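Arylsulfatase (Pseudoalteromonas sp. MB47, PDB 7AJ0) is a hexameric fucoidan-active sulfatase that probably removes sulfate groups from the polysaccharide fucoidan in an exo-acting manner. Local coordinates at residues N372-L377 and A431-D436; G402-A407 and K415-V420. All coordinates share one frame; numbering follows the deposited sequence.

Both contacts lie on the same side of the chain's centre, with their own centres about 10 Å apart. Contact 2 falls within the sequence between the two halves of contact 1, and Leu-374 makes the closest join: its carbonyl O sits 2.5 Å from Ser-416 OG, a probable hydrogen bond. Packing adds to the join, with Asp-376 CB 3.5 Å from Arg-418 NE and Arg-433 O 3.3 Å from Val-420 CG1. Residues 372-377 therefore touch both the hairpin end at 431-436 and the loop 415-420 that leads into its neighbouring strand. The calcium site, formed by Asp-60, Asp-61, Cys-102, Asp-325 and Asn-326, draws no ligand from either contact.

Contact 1. Residues N372-L377 and A431-D436; sequences NGLMDL and ALRWLD
Leu-374 reaches across with its CD2 methyl, which lies over one face of the Arg-433 guanidinium, displaced toward the rim and 3.4 Å from Arg-433 NE. The other methyl rests against the backbone, Leu-374 CD1 being 4.0 Å from Arg-433 O. Asn-372 comes to the guanidinium edge, but Asn-372 ND2 and Arg-433 NH2 are 4.0 Å apart and do not bond directly. Water 1 lies between them, accepting from Asn-372 ND2 at 3.0 Å and, more weakly, from Arg-433 NH2.

The arginine arrives stretched out: CG is anti to the backbone N (chi1 177°) and the chain stays extended to NE. Its flat head is then held by its own segment. Arg-433 NE donates in plane to Leu-435 O at 3.0 Å, fairly straight at 161°, while Arg-433 NH2 makes a salt bridge to the anti lone pair of Asp-436 OD1, also 3.0 Å long but more bent at 139°. Both acceptors belong to the tight turn of a beta hairpin, between strands 428-434 and 437-440 of the four-stranded antiparallel sheet; strand 375-376 pairs with strand 91-97 of the large mixed sheet, so the contact joins the two sheets. An alanine in place of Arg-433 removes the guanidinium that Leu-374 covers and its bonds to Leu-435 O and Asp-436 OD1, and would probably loosen the turn.

Further out, strand 91-97 fixes both polar ends, since Tyr-97 OH takes a hydrogen bond from Arg-433 NH1, and Ser-95 OG and Thr-94 OG1 bond to Asn-372 OD1. On the hairpin side, Asn-471 ND2 holds Asp-436 OD2. Two other subunits close in at the margins, Asn-372 packing on Ala-74 of one and Leu-435 on Leu-204 of another.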
# COMPACT_ATOMS: atom_id res chain seq x y z
N ASN A 372 -24.17 27.14 -3.34
CA ASN A 372 -23.64 25.81 -3.62
C ASN A 372 -24.44 25.08 -4.70
O ASN A 372 -24.30 23.86 -4.85
CB ASN A 372 -23.61 24.98 -2.34
CG ASN A 372 -22.63 23.83 -2.41
OD1 ASN A 372 -21.62 23.89 -3.11
ND2 ASN A 372 -22.93 22.76 -1.68
N GLY A 373 -25.26 25.80 -5.46
CA GLY A 373 -26.05 25.16 -6.50
C GLY A 373 -25.19 24.67 -7.65
O GLY A 373 -24.17 25.27 -8.00
N LEU A 374 -25.61 23.57 -8.26
CA LEU A 374 -24.81 22.93 -9.30
C LEU A 374 -24.76 23.80 -10.55
O LEU A 374 -25.78 24.34 -11.00
CB LEU A 374 -25.39 21.56 -9.65
CG LEU A 374 -25.40 20.50 -8.55
CD1 LEU A 374 -25.87 19.17 -9.12
CD2 LEU A 374 -24.03 20.37 -7.90
N MET A 375 -23.56 23.94 -11.11
CA MET A 375 -23.38 24.69 -12.35
C MET A 375 -22.21 24.10 -13.11
O MET A 375 -21.28 23.53 -12.52
CB MET A 375 -23.16 26.18 -12.09
CG MET A 375 -23.04 27.00 -13.36
SD MET A 375 -23.59 28.71 -13.16
CE MET A 375 -23.11 29.40 -14.74
N ASP A 376 -22.26 24.24 -14.44
CA ASP A 376 -21.33 23.60 -15.36
C ASP A 376 -20.73 24.66 -16.27
O ASP A 376 -21.26 25.76 -16.41
CB ASP A 376 -22.07 22.52 -16.18
CG ASP A 376 -21.12 21.54 -16.86
OD1 ASP A 376 -20.28 21.96 -17.68
OD2 ASP A 376 -21.23 20.32 -16.56
N LEU A 377 -19.60 24.32 -16.90
CA LEU A 377 -19.04 25.21 -17.91
C LEU A 377 -19.98 25.34 -19.11
O LEU A 377 -20.04 26.41 -19.73
CB LEU A 377 -17.68 24.70 -18.38
CG LEU A 377 -16.46 25.01 -17.51
CD1 LEU A 377 -15.21 24.40 -18.13
CD2 LEU A 377 -16.28 26.50 -17.30
N ALA A 431 -18.55 9.24 -13.60
CA ALA A 431 -19.26 9.64 -12.39
C ALA A 431 -20.30 10.69 -12.72
O ALA A 431 -20.30 11.29 -13.80
CB ALA A 431 -18.28 10.18 -11.34
N LEU A 432 -21.21 10.90 -11.77
CA LEU A 432 -22.18 11.98 -11.81
C LEU A 432 -22.34 12.53 -10.41
O LEU A 432 -21.99 11.87 -9.42
CB LEU A 432 -23.53 11.53 -12.37
CG LEU A 432 -24.31 10.47 -11.60
CD1 LEU A 432 -25.14 11.07 -10.47
CD2 LEU A 432 -25.20 9.67 -12.55
N ARG A 433 -22.85 13.75 -10.32
CA ARG A 433 -23.23 14.34 -9.05
C ARG A 433 -24.71 14.71 -9.09
O ARG A 433 -25.18 15.31 -10.06
CB ARG A 433 -22.42 15.59 -8.69
CG ARG A 433 -22.90 16.21 -7.39
CD ARG A 433 -22.05 17.37 -6.92
NE ARG A 433 -22.71 18.06 -5.81
CZ ARG A 433 -22.19 19.08 -5.14
NH1 ARG A 433 -21.00 19.55 -5.46
NH2 ARG A 433 -22.87 19.64 -4.15
N TRP A 434 -25.42 14.38 -8.01
CA TRP A 434 -26.85 14.66 -7.88
C TRP A 434 -27.09 15.08 -6.44
O TRP A 434 -26.74 14.35 -5.51
CB TRP A 434 -27.68 13.43 -8.26
CG TRP A 434 -29.11 13.54 -7.88
CD1 TRP A 434 -29.96 14.57 -8.15
CD2 TRP A 434 -29.88 12.56 -7.17
NE1 TRP A 434 -31.20 14.30 -7.64
CE2 TRP A 434 -31.18 13.07 -7.04
CE3 TRP A 434 -29.58 11.30 -6.64
CZ2 TRP A 434 -32.19 12.37 -6.39
CZ3 TRP A 434 -30.59 10.61 -5.99
CH2 TRP A 434 -31.88 11.14 -5.88
N LEU A 435 -27.69 16.26 -6.26
CA LEU A 435 -27.83 16.87 -4.94
C LEU A 435 -26.41 17.06 -4.42
O LEU A 435 -25.59 17.68 -5.11
CB LEU A 435 -28.74 16.01 -4.07
CG LEU A 435 -30.15 15.75 -4.62
CD1 LEU A 435 -30.84 14.63 -3.85
CD2 LEU A 435 -30.98 17.03 -4.58
N ASP A 436 -26.07 16.55 -3.24
CA ASP A 436 -24.72 16.64 -2.70
C ASP A 436 -24.04 15.28 -2.66
O ASP A 436 -23.17 15.03 -1.82
CB ASP A 436 -24.75 17.29 -1.32
CG ASP A 436 -25.39 18.67 -1.33
OD1 ASP A 436 -25.16 19.43 -2.30
OD2 ASP A 436 -26.13 19.00 -0.38
O HOH W 1 -21.54 20.09 -1.46

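Contact 2. Residues G402-A407 and K415-V420; sequences GIDQTA and KSRRQV
A bend at chi2 (-79°) turns the Gln-405 amide toward the loop 415-420, and a bend at chi3 (62°) swings the Arg-417 guanidinium back the other way, so the two side chains slide past each other in opposite directions. Gln-405 uses both ends of its amide. A lone pair of Gln-405 OE1 accepts the backbone N of Arg-417 at 3.1 Å, nearly straight at 162°, and Gln-405 NE2 donates to Ser-416 OG at 3.2 Å, which fixes the amide's rotation. Arg-417 returns the grip: Arg-417 NH1 donates to Asp-404 O at 2.7 Å, in the carbonyl plane and on a lone pair.

Ile-403 packs beside these bonds. Its CD1 sits over the centre of the Arg-418 guanidinium, 3.8 Å from Arg-418 CZ, and its CG2 lies against Arg-417 CB. In plane, Arg-418 NH2 reaches Val-420 O at 3.0 Å, while Arg-418 NH1 forms a salt bridge with Asp-379, whose OD1 also receives Ile-403 N. Asp-404 OD2 pairs with Arg-386; Arg-417 NH1 is 4.5 Å from that oxygen and can act on it only through its charge, which may help keep the carboxylate ionised.

Each segment is also turned by its own polar side chain. Ser-416 OG takes the backbone N of Arg-418 at 3.0 Å, closing an ST turn, and the same hydroxyl also bonds to Leu-374 O. Asp-404 OD1 accepts from Thr-406 OG1 and also from the backbone N of Thr-406, an Asx turn that leads, with Gln-405 at the N-cap position, into helix 406-409.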
# COMPACT_ATOMS: atom_id res chain seq x y z
N GLY A 402 -25.68 22.03 -21.95
CA GLY A 402 -25.74 23.23 -21.16
C GLY A 402 -27.16 23.62 -20.80
O GLY A 402 -28.11 23.34 -21.53
N ILE A 403 -27.30 24.28 -19.65
CA ILE A 403 -28.58 24.75 -19.14
C ILE A 403 -28.47 26.25 -18.90
O ILE A 403 -27.48 26.72 -18.32
CB ILE A 403 -28.99 24.02 -17.85
CG1 ILE A 403 -29.15 22.52 -18.12
CG2 ILE A 403 -30.27 24.62 -17.29
CD1 ILE A 403 -29.19 21.68 -16.87
N ASP A 404 -29.47 27.00 -19.35
CA ASP A 404 -29.54 28.42 -19.06
C ASP A 404 -29.70 28.64 -17.56
O ASP A 404 -30.66 28.16 -16.96
CB ASP A 404 -30.70 29.05 -19.83
CG ASP A 404 -30.90 30.52 -19.50
OD1 ASP A 404 -29.93 31.16 -19.02
OD2 ASP A 404 -32.02 31.03 -19.70
N GLN A 405 -28.76 29.37 -16.96
CA GLN A 405 -28.76 29.61 -15.52
C GLN A 405 -29.01 31.08 -15.18
O GLN A 405 -28.71 31.51 -14.06
CB GLN A 405 -27.42 29.16 -14.92
CG GLN A 405 -27.16 27.67 -15.00
CD GLN A 405 -27.91 26.88 -13.94
OE1 GLN A 405 -28.92 27.35 -13.40
NE2 GLN A 405 -27.43 25.69 -13.63
N THR A 406 -29.56 31.85 -16.12
CA THR A 406 -29.81 33.26 -15.85
C THR A 406 -30.72 33.44 -14.63
O THR A 406 -30.49 34.34 -13.81
CB THR A 406 -30.42 33.93 -17.08
OG1 THR A 406 -29.47 33.91 -18.15
CG2 THR A 406 -30.81 35.37 -16.77
N ALA A 407 -31.74 32.60 -14.50
CA ALA A 407 -32.61 32.66 -13.33
C ALA A 407 -31.89 32.26 -12.05
O ALA A 407 -32.32 32.64 -10.96
CB ALA A 407 -33.83 31.75 -13.53
N LYS A 415 -32.00 29.05 -6.49
CA LYS A 415 -31.73 27.63 -6.67
C LYS A 415 -31.35 27.35 -8.12
O LYS A 415 -31.82 28.01 -9.05
CB LYS A 415 -32.95 26.80 -6.26
CG LYS A 415 -33.27 26.91 -4.77
CD LYS A 415 -34.49 26.09 -4.39
CE LYS A 415 -34.79 26.23 -2.90
NZ LYS A 415 -35.89 25.33 -2.46
N SER A 416 -30.47 26.37 -8.29
CA SER A 416 -29.95 26.05 -9.61
C SER A 416 -31.00 25.37 -10.47
O SER A 416 -31.89 24.67 -9.97
CB SER A 416 -28.71 25.16 -9.47
OG SER A 416 -28.23 24.74 -10.73
N ARG A 417 -30.90 25.58 -11.78
CA ARG A 417 -31.73 24.88 -12.74
C ARG A 417 -31.12 23.56 -13.19
O ARG A 417 -31.77 22.81 -13.94
CB ARG A 417 -31.99 25.76 -13.97
CG ARG A 417 -32.64 27.09 -13.63
CD ARG A 417 -33.14 27.84 -14.86
NE ARG A 417 -34.18 27.09 -15.58
CZ ARG A 417 -34.14 26.80 -16.88
NH1 ARG A 417 -33.13 27.20 -17.64
NH2 ARG A 417 -35.14 26.12 -17.42
N ARG A 418 -29.90 23.25 -12.76
CA ARG A 418 -29.22 22.01 -13.13
C ARG A 418 -29.43 20.99 -12.03
O ARG A 418 -29.17 21.27 -10.85
CB ARG A 418 -27.73 22.25 -13.36
CG ARG A 418 -26.93 20.98 -13.59
CD ARG A 418 -25.49 21.28 -13.99
NE ARG A 418 -25.39 21.79 -15.36
CZ ARG A 418 -25.42 21.03 -16.45
NH1 ARG A 418 -25.32 21.58 -17.65
NH2 ARG A 418 -25.54 19.71 -16.34
N GLN A 419 -29.88 19.80 -12.41
CA GLN A 419 -30.16 18.74 -11.46
C GLN A 419 -28.99 17.78 -11.29
O GLN A 419 -28.81 17.22 -10.20
CB GLN A 419 -31.40 17.96 -11.91
CG GLN A 419 -31.99 17.06 -10.85
CD GLN A 419 -33.30 16.44 -11.28
OE1 GLN A 419 -34.25 16.36 -10.49
NE2 GLN A 419 -33.37 16.00 -12.53
N VAL A 420 -28.19 17.57 -12.34
CA VAL A 420 -27.12 16.58 -12.31
C VAL A 420 -25.94 17.10 -13.12
O VAL A 420 -26.11 17.81 -14.12
CB VAL A 420 -27.59 15.22 -12.88
CG1 VAL A 420 -26.45 14.22 -12.86
CG2 VAL A 420 -28.78 14.69 -12.10